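Local structure of HTH-type transcriptional regulator MmpR5 (Mycobacterium tuberculosis, 4NB5) at residues M73-G78 / T91-R96. The protein is a homodimeric repressor that controls expression of MmpS-MmpL transport systems and of itself by binding directly to their promoters. Residues are numbered along the deposited sequence; the frame is centred on the assembly and turned at random. Where two conformers were deposited one is given.
Sequences MLIQFG and TYFRLR. With 2JT (1,3-dihydroxypropan-2-yl octadecanoate), chain E.
I75 sends its CD1 to the edge of the F93 ring, near the ring plane, where it lies 3.9 Å from CE1; the two side chains cross at about a right angle. In I75, CG1 stands beside the backbone N (chi1 -73°) and the chain runs on extended, which carries CD1 to the F93 ring. Isoleucine suits this spot through its long ethyl arm, which extends to the ring, while the side chain as a whole also packs on I80. F93 points toward the helix and is buried, its ring meeting I75 at one edge, with S53 and L56 of helix 53-59 also touching it.

The second meeting is polar. G78 ends the helix with a Schellman motif, its N hydrogen-bonded to I75 O (2.9 Å) and weakly to L74 O. Its positive phi (99°) suits a glycine, since a CB here would press on the carbonyl O of F77. The chain of R96, bent at chi2 and chi3, brings the guanidinium obliquely to G78 O, with NH2 3.3 Å from that oxygen. A long, flexible arginine can reach back to the helix end, and a positive charge near a helix C-terminus is probably welcome.

On the ligand side, F77 O lies 2.8 Å from O08 of the bound glycerol ester, so the helix end also borders the lipid pocket.

The contact belongs to the winged helix-turn-helix domain of the MarR family: helix 64-77, probably the recognition helix as in other MarR proteins, meets wing strand 92-95, which runs between strands 51-52 and 80-83, while L74 and L95 both pack on helix 34-45.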
loop_
_atom_site.group_PDB
_atom_site.type_symbol
_atom_site.label_atom_id
_atom_site.label_comp_id
_atom_site.label_asym_id
_atom_site.label_seq_id
_atom_site.Cartn_x
_atom_site.Cartn_y
_atom_site.Cartn_z
ATOM N N MET B 73 9.643 7.870 -2.904
ATOM C CA MET B 73 9.292 6.891 -3.919
ATOM C C MET B 73 9.424 5.469 -3.375
ATOM O O MET B 73 8.542 4.635 -3.567
ATOM C CB MET B 73 10.191 7.088 -5.131
ATOM C CG MET B 73 9.878 6.187 -6.306
ATOM S SD MET B 73 10.814 6.644 -7.785
ATOM C CE MET B 73 11.189 8.374 -7.461
ATOM N N LEU B 74 10.532 5.193 -2.698
ATOM C CA LEU B 74 10.754 3.856 -2.164
ATOM C C LEU B 74 9.761 3.515 -1.061
ATOM O O LEU B 74 9.431 2.346 -0.861
ATOM C CB LEU B 74 12.189 3.712 -1.644
ATOM C CG LEU B 74 13.286 3.753 -2.710
ATOM C CD1 LEU B 74 14.662 3.663 -2.063
ATOM C CD2 LEU B 74 13.119 2.647 -3.744
ATOM N N ILE B 75 9.302 4.519 -0.318
ATOM C CA ILE B 75 8.256 4.293 0.678
ATOM C C ILE B 75 6.954 3.915 -0.046
ATOM O O ILE B 75 6.279 2.960 0.337
ATOM C CB ILE B 75 8.044 5.540 1.572
ATOM C CG1 ILE B 75 9.219 5.690 2.544
ATOM C CG2 ILE B 75 6.735 5.435 2.351
ATOM C CD1 ILE B 75 9.295 7.050 3.243
ATOM N N GLN B 76 6.626 4.640 -1.107
ATOM C CA GLN B 76 5.411 4.354 -1.868
ATOM C C GLN B 76 5.471 2.956 -2.476
ATOM O O GLN B 76 4.465 2.253 -2.511
ATOM C CB GLN B 76 5.214 5.386 -2.978
ATOM C CG GLN B 76 3.933 5.180 -3.777
ATOM C CD GLN B 76 3.974 5.861 -5.130
ATOM O OE1 GLN B 76 4.956 5.747 -5.867
ATOM N NE2 GLN B 76 2.907 6.578 -5.463
ATOM N N PHE B 77 6.647 2.562 -2.966
ATOM C CA PHE B 77 6.832 1.217 -3.510
ATOM C C PHE B 77 6.751 0.130 -2.427
ATOM O O PHE B 77 6.561 -1.048 -2.741
ATOM C CB PHE B 77 8.162 1.103 -4.260
ATOM C CG PHE B 77 8.211 1.882 -5.547
ATOM C CD1 PHE B 77 7.047 2.284 -6.187
ATOM C CD2 PHE B 77 9.429 2.213 -6.114
ATOM C CE1 PHE B 77 7.103 2.999 -7.376
ATOM C CE2 PHE B 77 9.490 2.927 -7.300
ATOM C CZ PHE B 77 8.326 3.321 -7.930
ATOM N N GLY B 78 6.898 0.515 -1.164
ATOM C CA GLY B 78 6.715 -0.410 -0.065
ATOM C C GLY B 78 8.008 -0.977 0.493
ATOM O O GLY B 78 7.970 -1.851 1.355
ATOM N N THR B 91 15.674 13.028 10.437
ATOM C CA THR B 91 14.837 12.039 9.768
ATOM C C THR B 91 15.663 10.782 9.502
ATOM O O THR B 91 16.762 10.869 8.963
ATOM C CB THR B 91 14.307 12.575 8.426
ATOM O OG1 THR B 91 13.518 13.749 8.651
ATOM C CG2 THR B 91 13.458 11.523 7.721
ATOM N N TYR B 92 15.146 9.622 9.899
ATOM C CA TYR B 92 15.819 8.352 9.620
ATOM C C TYR B 92 15.009 7.505 8.648
ATOM O O TYR B 92 13.781 7.582 8.612
ATOM C CB TYR B 92 16.032 7.547 10.897
ATOM C CG TYR B 92 16.969 8.196 11.879
ATOM C CD1 TYR B 92 18.339 8.004 11.788
ATOM C CD2 TYR B 92 16.481 8.997 12.901
ATOM C CE1 TYR B 92 19.200 8.595 12.691
ATOM C CE2 TYR B 92 17.334 9.593 13.807
ATOM C CZ TYR B 92 18.691 9.389 13.697
ATOM O OH TYR B 92 19.543 9.983 14.600
ATOM N N PHE B 93 15.707 6.690 7.864
ATOM C CA PHE B 93 15.048 5.703 7.018
ATOM C C PHE B 93 15.671 4.350 7.260
ATOM O O PHE B 93 16.824 4.239 7.685
ATOM C CB PHE B 93 15.178 6.055 5.536
ATOM C CG PHE B 93 14.531 7.348 5.166
ATOM C CD1 PHE B 93 13.161 7.429 4.981
ATOM C CD2 PHE B 93 15.292 8.494 5.017
ATOM C CE1 PHE B 93 12.565 8.630 4.639
ATOM C CE2 PHE B 93 14.702 9.694 4.683
ATOM C CZ PHE B 93 13.339 9.764 4.492
ATOM N N ARG B 94 14.889 3.328 6.952
ATOM C CA ARG B 94 15.323 1.971 7.137
ATOM C C ARG B 94 14.602 1.061 6.144
ATOM O O ARG B 94 13.489 1.294 5.812
ATOM C CB ARG B 94 14.844 1.577 8.492
ATOM C CG ARG B 94 15.553 0.545 9.176
ATOM C CD ARG B 94 14.591 0.030 10.218
ATOM N NE ARG B 94 14.662 -1.255 9.763
ATOM C CZ ARG B 94 15.477 -2.135 10.224
ATOM N NH1 ARG B 94 16.190 -1.947 11.270
ATOM N NH2 ARG B 94 15.510 -3.212 9.594
ATOM N N LEU B 95 15.278 0.040 5.686
ATOM C CA LEU B 95 14.597 -0.958 4.886
ATOM C C LEU B 95 13.536 -1.616 5.746
ATOM O O LEU B 95 13.756 -1.905 6.926
ATOM C CB LEU B 95 15.587 -2.010 4.402
ATOM C CG LEU B 95 15.088 -2.924 3.295
ATOM C CD1 LEU B 95 15.122 -2.208 1.955
ATOM C CD2 LEU B 95 15.924 -4.193 3.259
ATOM N N ARG B 96 12.374 -1.864 5.166
ATOM C CA ARG B 96 11.304 -2.497 5.915
ATOM C C ARG B 96 11.606 -3.962 6.182
ATOM O O ARG B 96 12.313 -4.612 5.419
ATOM C CB ARG B 96 9.978 -2.364 5.167
ATOM C CG ARG B 96 9.072 -1.296 5.738
ATOM C CD ARG B 96 7.640 -1.786 5.812
ATOM N NE ARG B 96 6.893 -1.459 4.608
ATOM C CZ ARG B 96 5.748 -2.034 4.253
ATOM N NH1 ARG B 96 5.209 -2.999 4.991
ATOM N NH2 ARG B 96 5.154 -1.653 3.134
HETATM C C10 2JT E . 11.240 -2.293 -8.465
HETATM C C13 2JT E . 10.528 -1.777 -12.396
HETATM C C15 2JT E . 10.350 -4.002 -13.503
HETATM C C17 2JT E . 10.058 -4.464 -15.906
HETATM C C20 2JT E . 13.105 -5.872 -17.774
HETATM C C21 2JT E . 12.915 -7.230 -18.300
HETATM C C22 2JT E . 14.126 -8.124 -17.983
HETATM C C24 2JT E . 16.577 -8.250 -18.034
HETATM O O01 2JT E . 8.279 -2.736 -9.376
HETATM C C02 2JT E . 8.809 -3.189 -8.401
HETATM O O03 2JT E . 8.276 -2.690 -7.262
HETATM C C04 2JT E . 7.782 -3.284 -6.277
HETATM C C05 2JT E . 7.240 -4.627 -6.668
HETATM O O06 2JT E . 7.906 -5.627 -6.008
HETATM C C07 2JT E . 6.716 -2.147 -5.982
HETATM O O08 2JT E . 6.033 -2.469 -5.050
HETATM C C09 2JT E . 10.321 -3.578 -8.257
HETATM C C11 2JT E . 11.656 -2.117 -9.936
HETATM C C12 2JT E . 10.378 -2.091 -10.888
HETATM C C14 2JT E . 9.649 -2.672 -13.245
HETATM C C16 2JT E . 9.717 -4.823 -14.523
HETATM C C18 2JT E . 11.464 -4.630 -16.209
HETATM C C19 2JT E . 11.788 -5.060 -17.659
HETATM C C23 2JT E . 15.357 -7.831 -18.719
HETATM C C25 2JT E . 17.707 -7.502 -18.741
#